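Local coordinates for DUF2520 domain-containing protein (Thermotoga maritima, PDB 2I76) that binds NADPH and is probably an NADP-dependent dehydrogenase of the DUF2520 family, although its substrate and reaction are not established, at residues 61-65 against 83-88; 100-105 against 133-138; 209-214 against 253-257. All blocks are in the same frame, centred on the assembly; numbering follows the deposited sequence.

Contact 1: residues 61-65 against 83-88; sequences VVFVI and AVLVHC. With NDP (NADPH dihydro-nicotinamide-adenine-dinucleotide phosphate), chain C.
Just past the ends of two parallel strands the backbone meets NADPH: Cys88 O lies 3.1 Å from nicotinamide atom C6N. Strands 62-64 and 85-87 belong to one beta-alpha-beta unit of the Rossmann-like nucleotide-binding domain, with helix 71-75 in the crossover. They form an ordinary twisted parallel pair. Their axes approach to 4.8 Å and cross at -29°. Val62 pairs with Leu85 and Phe63 with Val86, with CA atoms 4.9 Å and 5.0 Å apart. Three hydrogen bonds hold the register: Val62 N to Val84 O (2.9 Å), Val86 N to Val62 O (3.2 Å) and Val64 N to Val86 O (2.9 Å). Phe63 (chi1 m, chi2 92°) and Val86 (chi1 m) share one sheet face. Val86 CG2 sits over the Phe63 ring, a CH-pi contact that helix 135-145 covers. Val62 (chi1 t) and Leu85 (m, t) meet on the other face. His87 (chi1 p) leads away and bonds through NE2 to Ser93 O. Ile65 and Cys88 line the cofactor pocket, and Ile65 CG1 packs 4.0 Å from Cys88 SG.

Contact 2: residues 100-105 against 133-138; sequences SGRASI and RGLPIV
Val138, Arg133 and Gly134 carry most of this strand-helix contact in the Rossmann-like domain. The start of helix 135-145 lies against a face of the central sheet, on strand 102-107. Val138 has the most surface covered. Its chi1 is t and its CA-to-CB bond points toward the strand. Ala103 and Ile105 also point toward the helix, while Arg102 and Ser104, which alternate with them, point away. Val138 CG2 lies 3.6 Å from Ala103 CB, and Val138 CG1 packs on Ile105 (t, t). The CA atoms of Ile105 and Val138 are 6.2 Å apart. Val138 also touches Val86 and Leu128, on the strands flanking 102-107, so it spans three strands.

Gly134 makes the closest backbone approach, with its CA 4.8 Å from the CA of Arg102. A CB here would clash with Arg102 O, so a residue without a side chain suits the site. Ala103 CB meets Gly134 O at 3.2 Å. Before the helix, Asp131 OD1 accepts a hydrogen bond from Arg133 N. No hydrogen bond joins the two segments. Arg133 (p, t, t, chi4 82°) is exposed. Its extended side chain lays one guanidinium face over Gly101 CA, and Arg133 NE is 3.8 Å from Ser100 OG. Between the backbones, Gly134 CA makes a CA-H...O contact of 3.1 Å with Arg102 O.

Contact 3: residues 209-214 against 253-257; sequences RVECSL and VAESE
Val253, on the last helix (241-258), points toward the 209-214 turn with chi1 t. Its CG1 lies 3.4 Å from Glu211 CB, and the CA atoms of these two residues are 5.6 Å apart. Val253 CB also packs 4.2 Å from Leu214 CD2, where Leu214 is t, p. Ala254 extends this apolar patch, its CB 4.5 Å from Leu214 CD2. The facing segment contains a short 3-10 turn, residues 210-212, between helices 190-207 and 217-220. Cys212 N bonds to Arg209 O at 2.6 Å and Ser213 N to Val210 O at 2.9 Å. The contact thus joins two parts of the helical C-terminal region, within the DUF2520 family of the 6PGD_C clan, at the dimer interface. Tyr176 of the second subunit packs on Val253 and Glu211, and Lys179 of that subunit forms a salt bridge with Glu211 OE2. Further along, Ser256 (chi1 p) turns its OG back to Val253 O, a hydrogen bond of 2.6 Å. Glu257 (chi1 m, chi2 m) reaches toward the turn. Its OE1 is 3.8 Å from Glu211 CG. Its OE2 is 3.2 Å from Cys212 SG and 4.3 Å from Arg209 NH1, too far for a salt bridge.

The three contacts follow one another along the chain. Contacts 1 and 2 have centres 8 Å apart and share the central sheet. Strands 85-87 and 102-107 are neighbours there. Leu85 N lies 2.7 Å from Gly101 O, and His87 O lies 2.9 Å from Ile105 N, both probable hydrogen bonds. Helix 135-145 also joins them, since Val84 and Val86 touch it. Contact 3 belongs to the helical domain, with its centre about 40 Å from that of contact 1 and 37 Å from that of contact 2. The split separates a nucleotide-binding domain from a helical domain that contacts the second subunit. Thr215 and Arg220, near contact 3, bind another NADPH, probably held by the second subunit's nucleotide-binding domain.

Contact 1: residues 61-65 against 83-88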
loop_
_atom_site.group_PDB
_atom_site.type_symbol
_atom_site.label_atom_id
_atom_site.label_comp_id
_atom_site.label_asym_id
_atom_site.label_seq_id
_atom_site.Cartn_x
_atom_site.Cartn_y
_atom_site.Cartn_z
ATOM N N VAL A 61 -7.104 -32.576 -16.854
ATOM C CA VAL A 61 -6.381 -31.300 -16.861
ATOM C C VAL A 61 -4.982 -31.383 -16.246
ATOM O O VAL A 61 -4.726 -32.168 -15.330
ATOM C CB VAL A 61 -7.152 -30.178 -16.101
ATOM C CG1 VAL A 61 -8.605 -30.145 -16.549
ATOM C CG2 VAL A 61 -7.033 -30.380 -14.599
ATOM N N VAL A 62 -4.081 -30.548 -16.746
ATOM C CA VAL A 62 -2.721 -30.546 -16.245
ATOM C C VAL A 62 -2.228 -29.175 -15.802
ATOM O O VAL A 62 -1.960 -28.296 -16.619
ATOM C CB VAL A 62 -1.755 -31.091 -17.297
ATOM C CG1 VAL A 62 -0.343 -31.147 -16.727
ATOM C CG2 VAL A 62 -2.209 -32.469 -17.739
ATOM N N PHE A 63 -2.114 -29.009 -14.490
ATOM C CA PHE A 63 -1.626 -27.772 -13.913
ATOM C C PHE A 63 -0.122 -27.820 -14.016
ATOM O O PHE A 63 0.514 -28.718 -13.439
ATOM C CB PHE A 63 -2.005 -27.670 -12.438
ATOM C CG PHE A 63 -3.402 -27.215 -12.205
ATOM C CD1 PHE A 63 -4.432 -28.129 -12.077
ATOM C CD2 PHE A 63 -3.690 -25.861 -12.105
ATOM C CE1 PHE A 63 -5.738 -27.701 -11.843
ATOM C CE2 PHE A 63 -4.986 -25.422 -11.875
ATOM C CZ PHE A 63 -6.013 -26.342 -11.743
ATOM N N VAL A 64 0.456 -26.880 -14.755
ATOM C CA VAL A 64 1.901 -26.863 -14.879
ATOM C C VAL A 64 2.381 -25.752 -13.971
ATOM O O VAL A 64 2.650 -24.640 -14.412
ATOM C CB VAL A 64 2.348 -26.607 -16.330
ATOM C CG1 VAL A 64 3.856 -26.734 -16.427
ATOM C CG2 VAL A 64 1.700 -27.609 -17.259
ATOM N N ILE A 65 2.467 -26.062 -12.684
ATOM C CA ILE A 65 2.890 -25.085 -11.695
ATOM C C ILE A 65 4.399 -25.098 -11.455
ATOM O O ILE A 65 4.899 -25.677 -10.477
ATOM C CB ILE A 65 2.138 -25.305 -10.364
ATOM C CG1 ILE A 65 0.662 -25.584 -10.664
ATOM C CG2 ILE A 65 2.282 -24.078 -9.475
ATOM C CD1 ILE A 65 -0.231 -25.658 -9.451
ATOM N N ALA A 83 -6.365 -33.461 -22.448
ATOM C CA ALA A 83 -6.190 -32.833 -21.154
ATOM C C ALA A 83 -6.043 -31.333 -21.347
ATOM O O ALA A 83 -5.151 -30.880 -22.065
ATOM C CB ALA A 83 -4.948 -33.398 -20.467
ATOM N N VAL A 84 -6.931 -30.565 -20.727
ATOM C CA VAL A 84 -6.848 -29.115 -20.817
ATOM C C VAL A 84 -5.603 -28.699 -20.022
ATOM O O VAL A 84 -5.354 -29.232 -18.942
ATOM C CB VAL A 84 -8.105 -28.459 -20.206
ATOM C CG1 VAL A 84 -7.963 -26.951 -20.203
ATOM C CG2 VAL A 84 -9.325 -28.858 -21.002
ATOM N N LEU A 85 -4.811 -27.774 -20.563
ATOM C CA LEU A 85 -3.596 -27.307 -19.881
ATOM C C LEU A 85 -3.780 -25.946 -19.232
ATOM O O LEU A 85 -4.444 -25.074 -19.789
ATOM C CB LEU A 85 -2.426 -27.228 -20.851
ATOM C CG LEU A 85 -1.920 -28.582 -21.321
ATOM C CD1 LEU A 85 -0.700 -28.407 -22.224
ATOM C CD2 LEU A 85 -1.583 -29.417 -20.102
ATOM N N VAL A 86 -3.188 -25.770 -18.053
ATOM C CA VAL A 86 -3.300 -24.509 -17.326
ATOM C C VAL A 86 -2.068 -24.179 -16.473
ATOM O O VAL A 86 -1.495 -25.055 -15.809
ATOM C CB VAL A 86 -4.553 -24.508 -16.372
ATOM C CG1 VAL A 86 -5.808 -24.949 -17.122
ATOM C CG2 VAL A 86 -4.313 -25.432 -15.190
ATOM N N HIS A 87 -1.643 -22.921 -16.508
ATOM C CA HIS A 87 -0.527 -22.497 -15.673
ATOM C C HIS A 87 -1.038 -21.320 -14.849
ATOM O O HIS A 87 -2.135 -20.801 -15.090
ATOM C CB HIS A 87 0.713 -22.115 -16.495
ATOM C CG HIS A 87 0.496 -20.973 -17.431
ATOM N ND1 HIS A 87 0.227 -19.696 -16.996
ATOM C CD2 HIS A 87 0.484 -20.922 -18.784
ATOM C CE1 HIS A 87 0.053 -18.906 -18.041
ATOM N NE2 HIS A 87 0.204 -19.625 -19.137
ATOM N N CYS A 88 -0.252 -20.900 -13.869
ATOM C CA CYS A 88 -0.684 -19.821 -12.995
ATOM C C CYS A 88 0.143 -18.557 -13.155
ATOM O O CYS A 88 0.139 -17.691 -12.285
ATOM C CB CYS A 88 -0.619 -20.309 -11.550
ATOM S SG CYS A 88 -1.043 -22.076 -11.382
HETATM P PA NDP C . 8.582 -22.755 -7.397
HETATM O O1A NDP C . 8.208 -22.935 -6.011
HETATM O O2A NDP C . 9.956 -22.297 -7.825
HETATM O O5B NDP C . 8.232 -24.131 -8.158
HETATM C C5B NDP C . 8.961 -25.278 -7.773
HETATM C C4B NDP C . 8.439 -26.379 -8.660
HETATM O O4B NDP C . 8.824 -26.012 -10.036
HETATM C C3B NDP C . 9.062 -27.683 -8.379
HETATM O O3B NDP C . 8.091 -28.708 -8.543
HETATM C C2B NDP C . 10.172 -27.817 -9.319
HETATM O O2B NDP C . 10.790 -29.084 -9.580
HETATM C C1B NDP C . 9.653 -27.083 -10.508
HETATM N N9A NDP C . 10.827 -26.596 -11.309
HETATM C C8A NDP C . 11.756 -25.565 -10.990
HETATM N N7A NDP C . 12.662 -25.432 -11.939
HETATM C C5A NDP C . 12.376 -26.359 -12.896
HETATM C C6A NDP C . 12.963 -26.722 -14.160
HETATM N N6A NDP C . 14.063 -26.084 -14.600
HETATM N N1A NDP C . 12.403 -27.742 -14.910
HETATM C C2A NDP C . 11.277 -28.397 -14.460
HETATM N N3A NDP C . 10.647 -28.124 -13.284
HETATM C C4A NDP C . 11.244 -27.081 -12.543
HETATM O O3 NDP C . 7.527 -21.876 -8.124
HETATM P PN NDP C . 6.762 -20.438 -8.387
HETATM O O1N NDP C . 8.020 -19.771 -8.739
HETATM O O2N NDP C . 6.133 -20.281 -7.033
HETATM O O5D NDP C . 5.616 -20.279 -9.468
HETATM C C5D NDP C . 5.189 -21.373 -10.327
HETATM C C4D NDP C . 4.043 -20.803 -11.217
HETATM O O4D NDP C . 3.031 -20.255 -10.363
HETATM C C3D NDP C . 4.478 -19.664 -12.143
HETATM O O3D NDP C . 3.842 -19.849 -13.410
HETATM C C2D NDP C . 4.080 -18.393 -11.408
HETATM O O2D NDP C . 3.944 -17.301 -12.304
HETATM C C1D NDP C . 2.768 -18.878 -10.686
HETATM N N1N NDP C . 2.435 -18.113 -9.418
HETATM C C2N NDP C . 3.351 -18.130 -8.295
HETATM C C3N NDP C . 2.942 -17.355 -7.106
HETATM C C7N NDP C . 3.803 -17.307 -5.912
HETATM O O7N NDP C . 3.519 -16.639 -4.879
HETATM N N7N NDP C . 4.977 -18.001 -5.881
HETATM C C4N NDP C . 1.703 -16.652 -7.141
HETATM C C5N NDP C . 0.849 -16.650 -8.227
HETATM C C6N NDP C . 1.209 -17.377 -9.368
HETATM P P2B NDP C . 10.403 -30.440 -8.953
HETATM O O1X NDP C . 11.391 -31.331 -9.570
HETATM O O2X NDP C . 9.016 -30.793 -9.346
HETATM O O3X NDP C . 10.544 -30.394 -7.437
#

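Contact 2: residues 100-105 against 133-138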
loop_
_atom_site.group_PDB
_atom_site.type_symbol
_atom_site.label_atom_id
_atom_site.label_comp_id
_atom_site.label_asym_id
_atom_site.label_seq_id
_atom_site.Cartn_x
_atom_site.Cartn_y
_atom_site.Cartn_z
ATOM N N SER A 100 -5.394 -26.799 -28.316
ATOM C CA SER A 100 -6.825 -26.543 -28.308
ATOM C C SER A 100 -7.509 -26.395 -26.956
ATOM O O SER A 100 -8.526 -25.716 -26.867
ATOM C CB SER A 100 -7.559 -27.615 -29.107
ATOM O OG SER A 100 -8.957 -27.362 -29.102
ATOM N N GLY A 101 -6.993 -27.027 -25.909
ATOM C CA GLY A 101 -7.646 -26.890 -24.614
ATOM C C GLY A 101 -6.720 -26.275 -23.590
ATOM O O GLY A 101 -6.030 -26.999 -22.877
ATOM N N ARG A 102 -6.703 -24.947 -23.502
ATOM C CA ARG A 102 -5.808 -24.273 -22.563
ATOM C C ARG A 102 -6.483 -23.298 -21.604
ATOM O O ARG A 102 -7.675 -23.023 -21.711
ATOM C CB ARG A 102 -4.701 -23.551 -23.338
ATOM C CG ARG A 102 -5.210 -22.734 -24.501
ATOM C CD ARG A 102 -4.066 -22.189 -25.335
ATOM N NE ARG A 102 -4.535 -21.643 -26.604
ATOM C CZ ARG A 102 -5.391 -20.631 -26.716
ATOM N NH1 ARG A 102 -5.881 -20.037 -25.627
ATOM N NH2 ARG A 102 -5.765 -20.226 -27.927
ATOM N N ALA A 103 -5.704 -22.795 -20.652
ATOM C CA ALA A 103 -6.207 -21.849 -19.665
ATOM C C ALA A 103 -5.087 -21.297 -18.785
ATOM O O ALA A 103 -3.944 -21.746 -18.855
ATOM C CB ALA A 103 -7.285 -22.506 -18.798
ATOM N N SER A 104 -5.440 -20.325 -17.951
ATOM C CA SER A 104 -4.489 -19.675 -17.063
ATOM C C SER A 104 -5.190 -19.182 -15.792
ATOM O O SER A 104 -6.112 -18.369 -15.877
ATOM C CB SER A 104 -3.844 -18.495 -17.813
ATOM O OG SER A 104 -2.946 -17.762 -16.998
ATOM N N ILE A 105 -4.783 -19.689 -14.626
ATOM C CA ILE A 105 -5.381 -19.238 -13.359
ATOM C C ILE A 105 -4.328 -18.616 -12.440
ATOM O O ILE A 105 -3.366 -19.278 -12.018
ATOM C CB ILE A 105 -6.147 -20.365 -12.588
ATOM C CG1 ILE A 105 -6.742 -19.763 -11.306
ATOM C CG2 ILE A 105 -5.235 -21.546 -12.290
ATOM C CD1 ILE A 105 -7.965 -20.473 -10.754
ATOM N N ARG A 133 -13.059 -23.771 -24.170
ATOM C CA ARG A 133 -13.450 -24.879 -23.295
ATOM C C ARG A 133 -12.489 -25.064 -22.123
ATOM O O ARG A 133 -12.736 -25.871 -21.227
ATOM C CB ARG A 133 -13.552 -26.187 -24.097
ATOM C CG ARG A 133 -12.244 -26.663 -24.744
ATOM C CD ARG A 133 -12.540 -27.709 -25.823
ATOM N NE ARG A 133 -11.336 -28.359 -26.343
ATOM C CZ ARG A 133 -10.710 -29.380 -25.757
ATOM N NH1 ARG A 133 -11.166 -29.898 -24.617
ATOM N NH2 ARG A 133 -9.610 -29.878 -26.311
ATOM N N GLY A 134 -11.384 -24.324 -22.146
ATOM C CA GLY A 134 -10.413 -24.408 -21.067
ATOM C C GLY A 134 -10.732 -23.404 -19.965
ATOM O O GLY A 134 -10.320 -23.560 -18.815
ATOM N N LEU A 135 -11.489 -22.370 -20.327
ATOM C CA LEU A 135 -11.866 -21.324 -19.391
ATOM C C LEU A 135 -12.809 -21.805 -18.304
ATOM O O LEU A 135 -12.563 -21.580 -17.123
ATOM C CB LEU A 135 -12.515 -20.153 -20.118
ATOM C CG LEU A 135 -12.952 -19.064 -19.142
ATOM C CD1 LEU A 135 -11.711 -18.369 -18.596
ATOM C CD2 LEU A 135 -13.866 -18.080 -19.834
ATOM N N PRO A 136 -13.914 -22.464 -18.681
ATOM C CA PRO A 136 -14.822 -22.925 -17.624
ATOM C C PRO A 136 -14.183 -23.874 -16.588
ATOM O O PRO A 136 -14.709 -24.037 -15.483
ATOM C CB PRO A 136 -15.970 -23.569 -18.413
ATOM C CG PRO A 136 -15.307 -24.028 -19.675
ATOM C CD PRO A 136 -14.404 -22.868 -20.010
ATOM N N ILE A 137 -13.047 -24.479 -16.933
ATOM C CA ILE A 137 -12.365 -25.394 -16.021
ATOM C C ILE A 137 -11.685 -24.648 -14.883
ATOM O O ILE A 137 -11.658 -25.109 -13.747
ATOM C CB ILE A 137 -11.300 -26.221 -16.753
ATOM C CG1 ILE A 137 -11.973 -27.193 -17.721
ATOM C CG2 ILE A 137 -10.441 -26.974 -15.743
ATOM C CD1 ILE A 137 -10.990 -28.003 -18.538
ATOM N N VAL A 138 -11.124 -23.493 -15.203
ATOM C CA VAL A 138 -10.447 -22.664 -14.215
ATOM C C VAL A 138 -11.481 -21.748 -13.552
ATOM O O VAL A 138 -11.385 -21.419 -12.360
ATOM C CB VAL A 138 -9.350 -21.821 -14.886
ATOM C CG1 VAL A 138 -8.880 -20.763 -13.950
ATOM C CG2 VAL A 138 -8.182 -22.712 -15.285
#

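Contact 3: residues 209-214 against 253-257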
loop_
_atom_site.group_PDB
_atom_site.type_symbol
_atom_site.label_atom_id
_atom_site.label_comp_id
_atom_site.label_asym_id
_atom_site.label_seq_id
_atom_site.Cartn_x
_atom_site.Cartn_y
_atom_site.Cartn_z
ATOM N N ARG A 209 -12.697 3.785 -1.639
ATOM C CA ARG A 209 -12.134 3.927 -2.967
ATOM C C ARG A 209 -10.726 4.488 -2.862
ATOM O O ARG A 209 -10.481 5.421 -2.103
ATOM C CB ARG A 209 -12.990 4.886 -3.798
ATOM C CG ARG A 209 -14.329 4.337 -4.262
ATOM C CD ARG A 209 -15.283 5.483 -4.552
ATOM N NE ARG A 209 -15.707 6.160 -3.324
ATOM C CZ ARG A 209 -16.007 7.455 -3.247
ATOM N NH1 ARG A 209 -15.924 8.220 -4.328
ATOM N NH2 ARG A 209 -16.389 7.986 -2.093
ATOM N N VAL A 210 -9.808 3.917 -3.636
ATOM C CA VAL A 210 -8.422 4.363 -3.663
ATOM C C VAL A 210 -8.316 5.875 -3.477
ATOM O O VAL A 210 -7.701 6.340 -2.517
ATOM C CB VAL A 210 -7.747 4.000 -5.007
ATOM C CG1 VAL A 210 -6.400 4.696 -5.131
ATOM C CG2 VAL A 210 -7.565 2.508 -5.110
ATOM N N GLU A 211 -8.927 6.636 -4.384
ATOM C CA GLU A 211 -8.856 8.091 -4.327
ATOM C C GLU A 211 -9.397 8.759 -3.077
ATOM O O GLU A 211 -9.170 9.950 -2.866
ATOM C CB GLU A 211 -9.518 8.713 -5.553
ATOM C CG GLU A 211 -10.746 7.997 -6.072
ATOM C CD GLU A 211 -10.418 6.721 -6.825
ATOM O OE1 GLU A 211 -9.473 6.730 -7.649
ATOM O OE2 GLU A 211 -11.121 5.709 -6.602
ATOM N N CYS A 212 -10.108 8.009 -2.245
ATOM C CA CYS A 212 -10.652 8.576 -1.013
ATOM C C CYS A 212 -9.698 8.330 0.151
ATOM O O CYS A 212 -10.021 8.618 1.302
ATOM C CB CYS A 212 -12.024 7.970 -0.692
ATOM S SG CYS A 212 -13.310 8.410 -1.871
ATOM N N SER A 213 -8.514 7.816 -0.161
ATOM C CA SER A 213 -7.529 7.517 0.862
ATOM C C SER A 213 -6.371 8.496 0.863
ATOM O O SER A 213 -5.468 8.367 1.683
ATOM C CB SER A 213 -6.973 6.115 0.658
ATOM O OG SER A 213 -6.145 6.103 -0.486
ATOM N N LEU A 214 -6.376 9.466 -0.049
ATOM C CA LEU A 214 -5.286 10.436 -0.093
ATOM C C LEU A 214 -5.553 11.511 0.956
ATOM O O LEU A 214 -6.617 12.124 0.956
ATOM C CB LEU A 214 -5.176 11.065 -1.486
ATOM C CG LEU A 214 -3.946 11.959 -1.658
ATOM C CD1 LEU A 214 -2.713 11.097 -1.694
ATOM C CD2 LEU A 214 -4.053 12.787 -2.916
ATOM N N VAL A 253 -5.646 13.003 -8.148
ATOM C CA VAL A 253 -6.507 12.146 -7.337
ATOM C C VAL A 253 -7.402 13.027 -6.478
ATOM O O VAL A 253 -8.531 12.665 -6.188
ATOM C CB VAL A 253 -5.659 11.217 -6.422
ATOM C CG1 VAL A 253 -6.548 10.442 -5.467
ATOM C CG2 VAL A 253 -4.839 10.254 -7.290
ATOM N N ALA A 254 -6.883 14.196 -6.108
ATOM C CA ALA A 254 -7.580 15.172 -5.275
ATOM C C ALA A 254 -8.621 16.025 -6.002
ATOM O O ALA A 254 -9.561 16.513 -5.371
ATOM C CB ALA A 254 -6.569 16.076 -4.616
ATOM N N GLU A 255 -8.444 16.222 -7.312
ATOM C CA GLU A 255 -9.383 17.018 -8.118
ATOM C C GLU A 255 -10.559 16.144 -8.554
ATOM O O GLU A 255 -11.692 16.608 -8.670
ATOM C CB GLU A 255 -8.699 17.590 -9.370
ATOM C CG GLU A 255 -7.608 18.618 -9.105
ATOM C CD GLU A 255 -6.867 19.027 -10.378
ATOM O OE1 GLU A 255 -6.345 18.131 -11.075
ATOM O OE2 GLU A 255 -6.801 20.240 -10.679
ATOM N N SER A 256 -10.276 14.877 -8.816
ATOM C CA SER A 256 -11.322 13.960 -9.216
ATOM C C SER A 256 -12.436 14.067 -8.189
ATOM O O SER A 256 -13.613 14.017 -8.539
ATOM C CB SER A 256 -10.791 12.532 -9.238
ATOM O OG SER A 256 -10.329 12.159 -7.951
ATOM N N GLU A 257 -12.055 14.216 -6.921
ATOM C CA GLU A 257 -13.017 14.329 -5.827
ATOM C C GLU A 257 -13.741 15.672 -5.865
ATOM O O GLU A 257 -14.908 15.758 -5.473
ATOM C CB GLU A 257 -12.319 14.167 -4.475
ATOM C CG GLU A 257 -11.490 12.900 -4.326
ATOM C CD GLU A 257 -12.263 11.639 -4.667
ATOM O OE1 GLU A 257 -12.514 11.400 -5.872
ATOM O OE2 GLU A 257 -12.624 10.886 -3.730
#